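PDB 7CGF: PUM-HD domain-containing protein from Caenorhabditis elegans, which probably binds the 3' untranslated regions of messenger RNAs through its Pumilio homology domain, the part crystallised here with RNA. Local coordinates for residues Leu274-Ile285 against Lys315-Gln324. The protein carries 2 engineered substitutions. Sequence-based numbering, arbitrary orientation.
Sequences LEQGAVYHKSMI and KMFDQVTSEQ
Lys282 reaches across with an extended chain and gives its NZ to the carbonyl oxygen of Gln319, 2.8 Å away; the ammonium group lies tilted 24° from the carbonyl plane. This bond takes up a carbonyl at the C-terminal end of helix 309-319, where the positive charge probably interacts favourably with the negative end of the helix dipole. Glu275, near the end of helix 266-276, forms a salt bridge with Lys315 of helix 309-319, the two side chains crossing at roughly a right angle. Glu275 OE2 meets Lys315 NZ at 2.9 Å through its anti lone pair, and the lysine gets there by bending at chi2 and chi3 (63° and 64°). Gln324 supplies the third polar link, a weak bond from NE2 to Val279 O at 3.4 Å. Its amide is steadied from its own side, because OE1 accepts from Thr321 N at 3.1 Å while Thr321 OG1 accepts from Gln324 N, the capping box that starts helix 322-332.

Each segment spans the short link between two successive helices, within the predicted Pumilio repeats 252-287 and 294-331, and their side-by-side contact continues the curved stack of helical repeats that builds the PUM-HD.

Apolar side chains pack between the helices. Leu274 CD1 presses on Met316 CG at 3.5 Å, a tight fit, while its other methyl, CD2, faces Val320 CG1. Met316 CE lies 4.2 Å from Ile285 CG2, and the Met316 side chain also touches Val286 and Ala289. Val320 CG1 lies against Lys282 CB, so the lysine contributes its base to the apolar layer and its tip to the polar one. At the more solvent-exposed side chain of Val279, CG1 meets Thr321 CG2 at 4.0 Å, the two side chains nearly perpendicular.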
loop_
_atom_site.group_PDB
_atom_site.type_symbol
_atom_site.label_atom_id
_atom_site.label_comp_id
_atom_site.label_asym_id
_atom_site.label_seq_id
_atom_site.Cartn_x
_atom_site.Cartn_y
_atom_site.Cartn_z
ATOM N N LEU A 274 10.432 17.773 6.511
ATOM C CA LEU A 274 11.854 18.107 6.536
ATOM C C LEU A 274 12.646 17.277 5.535
ATOM O O LEU A 274 13.640 17.761 4.981
ATOM C CB LEU A 274 12.400 17.919 7.949
ATOM C CG LEU A 274 11.872 18.905 8.989
ATOM C CD1 LEU A 274 12.089 18.348 10.385
ATOM C CD2 LEU A 274 12.523 20.291 8.859
ATOM N N GLU A 275 12.223 16.034 5.293
ATOM C CA GLU A 275 12.886 15.164 4.326
ATOM C C GLU A 275 12.546 15.556 2.891
ATOM O O GLU A 275 13.409 15.503 2.010
ATOM C CB GLU A 275 12.492 13.705 4.589
ATOM C CG GLU A 275 12.833 13.208 5.987
ATOM C CD GLU A 275 12.129 11.902 6.360
ATOM O OE1 GLU A 275 11.125 11.527 5.710
ATOM O OE2 GLU A 275 12.583 11.243 7.317
ATOM N N GLN A 276 11.304 15.970 2.642
ATOM C CA GLN A 276 10.824 16.255 1.291
ATOM C C GLN A 276 10.828 17.732 0.931
ATOM O O GLN A 276 10.754 18.062 -0.260
ATOM C CB GLN A 276 9.393 15.734 1.117
ATOM C CG GLN A 276 9.292 14.233 1.159
ATOM C CD GLN A 276 9.588 13.604 -0.183
ATOM O OE1 GLN A 276 9.436 14.244 -1.227
ATOM N NE2 GLN A 276 10.013 12.345 -0.167
ATOM N N GLY A 277 10.892 18.622 1.915
ATOM C CA GLY A 277 10.683 20.028 1.648
ATOM C C GLY A 277 11.919 20.723 1.102
ATOM O O GLY A 277 13.057 20.329 1.355
ATOM N N ALA A 278 11.668 21.780 0.336
ATOM C CA ALA A 278 12.741 22.622 -0.163
ATOM C C ALA A 278 13.290 23.490 0.960
ATOM O O ALA A 278 12.712 23.600 2.045
ATOM C CB ALA A 278 12.247 23.499 -1.308
ATOM N N VAL A 279 14.417 24.147 0.674
ATOM C CA VAL A 279 15.071 24.948 1.703
ATOM C C VAL A 279 14.117 25.991 2.272
ATOM O O VAL A 279 14.130 26.261 3.478
ATOM C CB VAL A 279 16.356 25.589 1.147
ATOM C CG1 VAL A 279 17.005 26.490 2.198
ATOM C CG2 VAL A 279 17.317 24.510 0.682
ATOM N N TYR A 280 13.256 26.586 1.436
ATOM C CA TYR A 280 12.410 27.644 1.979
ATOM C C TYR A 280 11.342 27.096 2.923
ATOM O O TYR A 280 10.874 27.832 3.806
ATOM C CB TYR A 280 11.788 28.486 0.856
ATOM C CG TYR A 280 10.598 27.911 0.105
ATOM C CD1 TYR A 280 10.645 26.656 -0.484
ATOM C CD2 TYR A 280 9.435 28.651 -0.030
ATOM C CE1 TYR A 280 9.550 26.149 -1.185
ATOM C CE2 TYR A 280 8.359 28.164 -0.735
ATOM C CZ TYR A 280 8.410 26.911 -1.293
ATOM O OH TYR A 280 7.313 26.415 -1.986
ATOM N N HIS A 281 11.000 25.812 2.795
ATOM C CA HIS A 281 10.085 25.176 3.744
ATOM C C HIS A 281 10.787 24.836 5.049
ATOM O O HIS A 281 10.224 25.029 6.139
ATOM C CB HIS A 281 9.508 23.903 3.145
ATOM C CG HIS A 281 8.510 24.146 2.069
ATOM N ND1 HIS A 281 8.314 23.266 1.028
ATOM C CD2 HIS A 281 7.641 25.164 1.872
ATOM C CE1 HIS A 281 7.367 23.731 0.236
ATOM N NE2 HIS A 281 6.938 24.875 0.728
ATOM N N LYS A 282 12.008 24.307 4.944
ATOM C CA LYS A 282 12.824 24.074 6.128
ATOM C C LYS A 282 13.042 25.366 6.899
ATOM O O LYS A 282 13.014 25.375 8.134
ATOM C CB LYS A 282 14.162 23.454 5.724
ATOM C CG LYS A 282 14.069 22.052 5.143
ATOM C CD LYS A 282 15.370 21.674 4.447
ATOM C CE LYS A 282 15.295 20.288 3.866
ATOM N NZ LYS A 282 16.592 19.858 3.264
ATOM N N SER A 283 13.233 26.480 6.184
ATOM C CA SER A 283 13.395 27.777 6.838
ATOM C C SER A 283 12.169 28.150 7.671
ATOM O O SER A 283 12.301 28.730 8.754
ATOM C CB SER A 283 13.692 28.844 5.769
ATOM O OG SER A 283 13.640 30.164 6.279
ATOM N N MET A 284 10.965 27.845 7.177
ATOM C CA MET A 284 9.757 28.158 7.936
ATOM C C MET A 284 9.668 27.336 9.217
ATOM O O MET A 284 9.278 27.862 10.270
ATOM C CB MET A 284 8.524 27.923 7.072
ATOM C CG MET A 284 8.470 28.869 5.892
ATOM S SD MET A 284 7.163 28.400 4.774
ATOM C CE MET A 284 5.782 28.503 5.915
ATOM N N ILE A 285 9.997 26.043 9.135
ATOM C CA ILE A 285 9.940 25.172 10.311
ATOM C C ILE A 285 11.017 25.568 11.316
ATOM O O ILE A 285 10.743 25.702 12.513
ATOM C CB ILE A 285 10.068 23.696 9.895
ATOM C CG1 ILE A 285 8.897 23.298 8.996
ATOM C CG2 ILE A 285 10.142 22.780 11.128
ATOM C CD1 ILE A 285 9.079 21.937 8.314
ATOM N N LYS A 315 15.646 15.267 13.571
ATOM C CA LYS A 315 15.481 15.281 12.120
ATOM C C LYS A 315 15.795 16.657 11.534
ATOM O O LYS A 315 16.369 16.757 10.446
ATOM C CB LYS A 315 14.055 14.854 11.769
ATOM C CG LYS A 315 13.769 14.741 10.273
ATOM C CD LYS A 315 14.607 13.666 9.585
ATOM C CE LYS A 315 14.292 12.267 10.101
ATOM N NZ LYS A 315 14.840 11.246 9.173
ATOM N N MET A 316 15.399 17.724 12.224
ATOM C CA MET A 316 15.733 19.077 11.781
ATOM C C MET A 316 17.237 19.250 11.635
ATOM O O MET A 316 17.723 19.653 10.576
ATOM C CB MET A 316 15.193 20.106 12.767
ATOM C CG MET A 316 13.698 20.104 12.933
ATOM S SD MET A 316 13.234 21.357 14.126
ATOM C CE MET A 316 13.744 22.736 13.220
ATOM N N PHE A 317 17.993 18.941 12.695
ATOM C CA PHE A 317 19.448 19.058 12.624
ATOM C C PHE A 317 20.011 18.252 11.463
ATOM O O PHE A 317 20.931 18.701 10.772
ATOM C CB PHE A 317 20.090 18.598 13.937
ATOM C CG PHE A 317 20.162 19.663 14.996
ATOM C CD1 PHE A 317 19.076 19.933 15.813
ATOM C CD2 PHE A 317 21.340 20.378 15.199
ATOM C CE1 PHE A 317 19.145 20.912 16.810
ATOM C CE2 PHE A 317 21.416 21.360 16.190
ATOM C CZ PHE A 317 20.326 21.628 16.995
ATOM N N ASP A 318 19.459 17.062 11.216
ATOM C CA ASP A 318 20.012 16.212 10.171
ATOM C C ASP A 318 19.686 16.703 8.763
ATOM O O ASP A 318 20.420 16.370 7.827
ATOM C CB ASP A 318 19.516 14.772 10.357
ATOM C CG ASP A 318 19.962 14.162 11.682
ATOM O OD1 ASP A 318 20.916 14.688 12.308
ATOM O OD2 ASP A 318 19.362 13.145 12.102
ATOM N N GLN A 319 18.632 17.509 8.586
ATOM C CA GLN A 319 18.113 17.805 7.253
ATOM C C GLN A 319 18.306 19.236 6.771
ATOM O O GLN A 319 18.138 19.482 5.573
ATOM C CB GLN A 319 16.611 17.482 7.181
ATOM C CG GLN A 319 16.270 16.017 7.417
ATOM C CD GLN A 319 16.590 15.132 6.227
ATOM O OE1 GLN A 319 16.474 15.551 5.070
ATOM N NE2 GLN A 319 16.980 13.894 6.504
ATOM N N VAL A 320 18.620 20.190 7.636
ATOM C CA VAL A 320 18.598 21.589 7.248
ATOM C C VAL A 320 19.997 22.025 6.827
ATOM O O VAL A 320 20.963 21.273 6.927
ATOM C CB VAL A 320 18.025 22.495 8.365
ATOM C CG1 VAL A 320 16.603 22.045 8.727
ATOM C CG2 VAL A 320 18.942 22.523 9.584
ATOM N N THR A 321 20.102 23.252 6.316
ATOM C CA THR A 321 21.380 23.751 5.825
ATOM C C THR A 321 22.298 24.075 6.999
ATOM O O THR A 321 21.867 24.175 8.149
ATOM C CB THR A 321 21.190 24.996 4.955
ATOM O OG1 THR A 321 20.649 26.061 5.743
ATOM C CG2 THR A 321 20.249 24.716 3.796
ATOM N N SER A 322 23.588 24.253 6.698
ATOM C CA SER A 322 24.524 24.636 7.749
ATOM C C SER A 322 24.121 25.961 8.367
ATOM O O SER A 322 24.186 26.138 9.590
ATOM C CB SER A 322 25.946 24.718 7.191
ATOM O OG SER A 322 26.079 25.850 6.360
ATOM N N GLU A 323 23.699 26.910 7.534
ATOM C CA GLU A 323 23.237 28.182 8.051
ATOM C C GLU A 323 21.999 27.993 8.923
ATOM O O GLU A 323 21.864 28.633 9.971
ATOM C CB GLU A 323 22.991 29.131 6.874
ATOM C CG GLU A 323 22.942 30.584 7.221
ATOM C CD GLU A 323 24.299 31.200 7.607
ATOM O OE1 GLU A 323 25.316 30.482 7.742
ATOM O OE2 GLU A 323 24.319 32.424 7.774
ATOM N N GLN A 324 21.112 27.067 8.545
ATOM C CA GLN A 324 19.942 26.810 9.382
ATOM C C GLN A 324 20.320 26.097 10.679
ATOM O O GLN A 324 19.773 26.412 11.744
ATOM C CB GLN A 324 18.898 26.017 8.597
ATOM C CG GLN A 324 18.129 26.916 7.649
ATOM C CD GLN A 324 17.370 26.174 6.565
ATOM O OE1 GLN A 324 17.595 24.991 6.306
ATOM N NE2 GLN A 324 16.466 26.888 5.910
#